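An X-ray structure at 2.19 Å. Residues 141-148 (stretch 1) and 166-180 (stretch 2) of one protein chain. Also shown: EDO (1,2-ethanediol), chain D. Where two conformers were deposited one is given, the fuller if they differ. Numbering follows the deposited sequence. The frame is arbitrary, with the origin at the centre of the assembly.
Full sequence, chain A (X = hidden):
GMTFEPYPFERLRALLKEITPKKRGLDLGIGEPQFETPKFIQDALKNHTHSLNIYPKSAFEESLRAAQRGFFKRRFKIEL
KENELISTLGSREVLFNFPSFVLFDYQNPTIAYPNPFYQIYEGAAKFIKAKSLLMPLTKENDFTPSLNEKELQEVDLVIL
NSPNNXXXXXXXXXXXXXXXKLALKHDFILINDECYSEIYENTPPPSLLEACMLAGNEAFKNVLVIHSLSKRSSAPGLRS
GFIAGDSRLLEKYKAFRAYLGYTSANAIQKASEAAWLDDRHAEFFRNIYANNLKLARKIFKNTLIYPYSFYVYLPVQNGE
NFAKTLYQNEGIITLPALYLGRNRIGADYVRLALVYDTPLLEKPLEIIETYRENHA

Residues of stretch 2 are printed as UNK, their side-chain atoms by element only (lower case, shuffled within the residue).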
# COMPACT_ATOMS: atom_id res chain seq x y z
N ASN A 141 12.23 -26.90 24.37
CA ASN A 141 11.21 -27.78 23.82
C ASN A 141 11.32 -27.88 22.29
O ASN A 141 10.30 -28.02 21.61
CB ASN A 141 9.80 -27.36 24.26
CG ASN A 141 9.33 -26.08 23.61
OD1 ASN A 141 10.12 -25.34 23.00
ND2 ASN A 141 8.02 -25.83 23.71
N ASP A 142 12.55 -27.81 21.78
CA ASP A 142 12.83 -27.87 20.36
C ASP A 142 12.05 -26.79 19.61
O ASP A 142 11.34 -27.07 18.64
CB ASP A 142 12.58 -29.28 19.81
CG ASP A 142 13.52 -30.31 20.42
OD1 ASP A 142 14.61 -29.91 20.88
OD2 ASP A 142 13.18 -31.51 20.44
N PHE A 143 12.22 -25.55 20.08
CA PHE A 143 11.62 -24.34 19.50
C PHE A 143 10.15 -24.51 19.09
O PHE A 143 9.75 -24.17 17.98
CB PHE A 143 12.49 -23.84 18.33
CG PHE A 143 13.95 -23.69 18.70
CD1 PHE A 143 14.43 -22.50 19.22
CD2 PHE A 143 14.83 -24.76 18.58
CE1 PHE A 143 15.76 -22.37 19.59
CE2 PHE A 143 16.16 -24.64 18.95
CZ PHE A 143 16.63 -23.44 19.46
N THR A 144 9.34 -25.00 20.03
CA THR A 144 7.93 -25.23 19.80
C THR A 144 7.04 -24.18 20.52
O THR A 144 7.12 -24.03 21.74
CB THR A 144 7.54 -26.61 20.26
OG1 THR A 144 8.45 -27.56 19.70
CG2 THR A 144 6.09 -26.95 19.86
N PRO A 145 6.19 -23.49 19.76
CA PRO A 145 5.32 -22.53 20.41
C PRO A 145 4.10 -23.20 21.02
O PRO A 145 3.59 -24.18 20.45
CB PRO A 145 4.87 -21.63 19.26
CG PRO A 145 4.82 -22.54 18.10
CD PRO A 145 5.93 -23.56 18.31
N SER A 146 3.64 -22.70 22.17
CA SER A 146 2.38 -23.18 22.75
C SER A 146 1.69 -22.11 23.59
O SER A 146 2.26 -21.08 23.91
CB SER A 146 2.58 -24.45 23.58
OG SER A 146 3.36 -24.20 24.71
N LEU A 147 0.42 -22.36 23.87
CA LEU A 147 -0.38 -21.51 24.74
C LEU A 147 -1.00 -22.42 25.77
O LEU A 147 -1.23 -23.59 25.49
CB LEU A 147 -1.50 -20.82 23.95
CG LEU A 147 -1.12 -19.75 22.93
CD1 LEU A 147 -2.37 -19.26 22.16
CD2 LEU A 147 -0.41 -18.56 23.59
N ASN A 148 -1.25 -21.90 26.97
CA ASN A 148 -1.90 -22.70 28.00
C ASN A 148 -3.41 -22.59 27.81
O ASN A 148 -3.88 -21.85 26.91
CB ASN A 148 -1.45 -22.30 29.42
CG ASN A 148 -1.88 -20.90 29.81
OD1 ASN A 148 -2.91 -20.40 29.36
ND2 ASN A 148 -1.09 -20.27 30.68
N UNK A 166 13.38 -16.12 12.96
CA UNK A 166 14.77 -16.50 12.65
C UNK A 166 15.28 -17.93 12.93
O UNK A 166 16.46 -18.21 12.66
c UNK A 166 13.26 -15.79 14.39
c UNK A 166 15.53 -15.57 13.58
c UNK A 166 14.71 -15.65 14.82
N UNK A 167 14.45 -18.82 13.49
CA UNK A 167 14.94 -20.13 13.92
C UNK A 167 14.95 -21.23 12.87
O UNK A 167 15.62 -22.25 13.05
o UNK A 167 12.78 -20.96 14.63
c UNK A 167 14.10 -20.67 15.09
c UNK A 167 14.05 -19.68 16.29
N UNK A 168 14.17 -21.05 11.80
CA UNK A 168 14.02 -22.09 10.80
C UNK A 168 13.02 -23.17 11.19
O UNK A 168 12.68 -24.03 10.37
N UNK A 169 12.54 -23.16 12.44
CA UNK A 169 11.60 -24.17 12.92
C UNK A 169 10.37 -24.23 12.05
O UNK A 169 9.74 -23.21 11.78
c UNK A 169 8.85 -27.77 15.85
n UNK A 169 9.93 -27.04 16.12
n UNK A 169 8.36 -27.87 14.63
c UNK A 169 10.15 -24.86 14.96
n UNK A 169 8.23 -28.39 16.83
c UNK A 169 11.17 -23.87 14.36
c UNK A 169 10.73 -26.27 15.15
N UNK A 170 10.05 -25.46 11.62
CA UNK A 170 8.93 -25.73 10.73
C UNK A 170 7.98 -26.73 11.38
O UNK A 170 8.39 -27.80 11.81
o UNK A 170 10.17 -25.16 8.72
c UNK A 170 8.32 -26.64 8.39
c UNK A 170 9.45 -26.22 9.34
N UNK A 171 6.72 -26.37 11.46
CA UNK A 171 5.70 -27.22 12.06
C UNK A 171 5.28 -28.32 11.10
O UNK A 171 5.09 -28.07 9.90
c UNK A 171 4.70 -25.25 13.48
c UNK A 171 5.21 -25.78 14.81
c UNK A 171 3.40 -24.49 13.67
c UNK A 171 4.49 -26.37 12.44
N UNK A 172 5.13 -29.52 11.63
CA UNK A 172 4.73 -30.67 10.85
C UNK A 172 3.23 -30.59 10.53
O UNK A 172 2.50 -29.77 11.09
o UNK A 172 4.10 -32.04 12.74
c UNK A 172 5.00 -31.95 11.64
N UNK A 173 2.78 -31.47 9.65
CA UNK A 173 1.38 -31.54 9.29
C UNK A 173 0.56 -31.79 10.55
O UNK A 173 -0.46 -31.14 10.79
c UNK A 173 -0.22 -31.36 6.61
c UNK A 173 1.17 -32.67 8.27
c UNK A 173 -0.06 -32.68 7.36
c UNK A 173 0.05 -33.83 6.38
N UNK A 174 1.06 -32.69 11.40
CA UNK A 174 0.36 -33.06 12.62
C UNK A 174 0.27 -31.90 13.61
O UNK A 174 -0.74 -31.73 14.28
c UNK A 174 1.02 -34.28 13.29
o UNK A 174 1.70 -36.72 10.54
o UNK A 174 2.79 -34.90 11.08
c UNK A 174 0.93 -35.61 12.52
c UNK A 174 1.88 -35.74 11.30
N UNK A 175 1.34 -31.13 13.71
CA UNK A 175 1.38 -29.95 14.57
C UNK A 175 0.38 -28.92 14.08
O UNK A 175 -0.34 -28.34 14.89
o UNK A 175 5.84 -29.55 14.46
c UNK A 175 2.80 -29.35 14.64
c UNK A 175 3.74 -30.25 15.40
c UNK A 175 5.16 -29.77 15.49
o UNK A 175 5.64 -29.70 16.63
N UNK A 176 0.35 -28.69 12.77
CA UNK A 176 -0.58 -27.72 12.17
C UNK A 176 -2.02 -28.16 12.38
O UNK A 176 -2.90 -27.32 12.60
c UNK A 176 1.08 -26.84 10.28
c UNK A 176 1.35 -26.96 8.79
c UNK A 176 1.17 -25.39 10.70
c UNK A 176 -0.28 -27.50 10.68
N UNK A 177 -2.27 -29.46 12.31
CA UNK A 177 -3.62 -30.02 12.52
C UNK A 177 -4.13 -29.70 13.92
O UNK A 177 -5.29 -29.29 14.08
c UNK A 177 -4.95 -32.18 12.78
c UNK A 177 -3.65 -31.55 12.25
c UNK A 177 -3.26 -33.31 10.35
c UNK A 177 -3.56 -31.81 10.74
N UNK A 178 -3.26 -29.84 14.93
CA UNK A 178 -3.60 -29.51 16.31
C UNK A 178 -4.01 -28.05 16.45
O UNK A 178 -4.99 -27.75 17.12
c UNK A 178 -2.44 -29.78 17.26
o UNK A 178 -2.13 -31.15 17.31
N UNK A 179 -3.27 -27.16 15.80
CA UNK A 179 -3.59 -25.74 15.83
C UNK A 179 -4.93 -25.46 15.17
O UNK A 179 -5.70 -24.67 15.69
c UNK A 179 -0.10 -25.09 15.98
c UNK A 179 -0.04 -23.63 17.68
c UNK A 179 -0.62 -22.00 19.29
c UNK A 179 -1.35 -24.57 16.05
c UNK A 179 -1.92 -21.96 18.78
c UNK A 179 -1.34 -23.63 17.14
c UNK A 179 -2.29 -22.77 17.69
n UNK A 179 0.69 -24.54 16.95
c UNK A 179 -2.51 -24.90 15.17
c UNK A 179 0.34 -22.82 18.76
N UNK A 180 -5.21 -26.10 14.04
CA UNK A 180 -6.49 -25.89 13.37
C UNK A 180 -7.63 -26.29 14.31
O UNK A 180 -8.60 -25.54 14.47
c UNK A 180 -8.01 -26.72 11.50
c UNK A 180 -6.57 -26.66 12.02
c UNK A 180 -5.63 -26.04 10.99
C1 EDO D . 7.58 -22.32 14.43
O1 EDO D . 7.25 -22.75 13.10
C2 EDO D . 6.46 -21.45 14.97
O2 EDO D . 6.08 -20.49 14.00
O HOH W 1 3.29 -25.58 18.05

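Position 166 has three carbons closing a ring onto its own backbone N, the mark of proline; it lies out of reach of stretch 1, and the peptide bond before it is cis, a form proline tolerates best. Position 167 carries a carbon bearing one oxygen and one carbon: Thr167. Its methyl CG2 lies 4.1 Å from Phe143 CD1, while its hydroxyl faces the backbone. Position 168 has no side-chain atoms and is Gly168; at its phi of 81° a CB would jam against the preceding carbonyl, so glycine fits.

Position 169 shows three carbons, a nitrogen, then a carbon with two more nitrogens, which is arginine. Arg169 NE donates to Asp142 O at 2.9 Å and Arg169 NH2 to Thr144 OG1 at 3.0 Å, both acceptors near the guanidinium plane, where its N-H bonds point. Its backbone N donates to Thr167 OG1 at 3.1 Å, and its O accepts from the ethanediol.

Position 170, again a carbon with one oxygen and one carbon, is Thr170; it points away from stretch 1, and its OG1 donates to Gly168 O at 3.2 Å. Position 171 has four carbons forked at the second: Leu171, whose CD2 packs 4.2 Å from Pro145 CD, apolar against apolar. Position 172, one carbon and one oxygen, is Ser172, a short side chain suited to the N-cap.

Position 173, four carbons forked at the second, is Leu173, and opens the helix. Position 174 has three carbons, the third with two oxygens: Glu174, exposed and clear of stretch 1. Position 175 repeats that pattern and is Glu175. Its N donates to Ser172 OG at 3.1 Å, the capping bond, and its carboxylate forms a salt bridge with the arginine, OE2 to Arg169 NH2 at 2.9 Å.

Position 176, four carbons forked at the second, is the buried Leu176. Position 177 forks at the first carbon with one longer arm, hence Ile177. Position 178, a carbon and an oxygen, is Ser178, exposed. Position 179 holds fused five- and six-membered rings with one nitrogen: Trp179. The ring edge meets Leu147, CH2 lying 4.3 Å from Leu147 CG, and a water bridges Trp179 NE1 (3.0 Å) to Pro145 O (2.8 Å). Position 180, three carbons forked at the first, is Val180, buried but out of reach.

The contact thus joins a polar clasp to an apolar patch. Glu175 steadies the guanidinium that grips Asp142 and Thr144, while Leu171 and Trp179 pack against Pro145 and Leu147.

Stretch 2, residues 166-180: PTGRTLSLEELISWV
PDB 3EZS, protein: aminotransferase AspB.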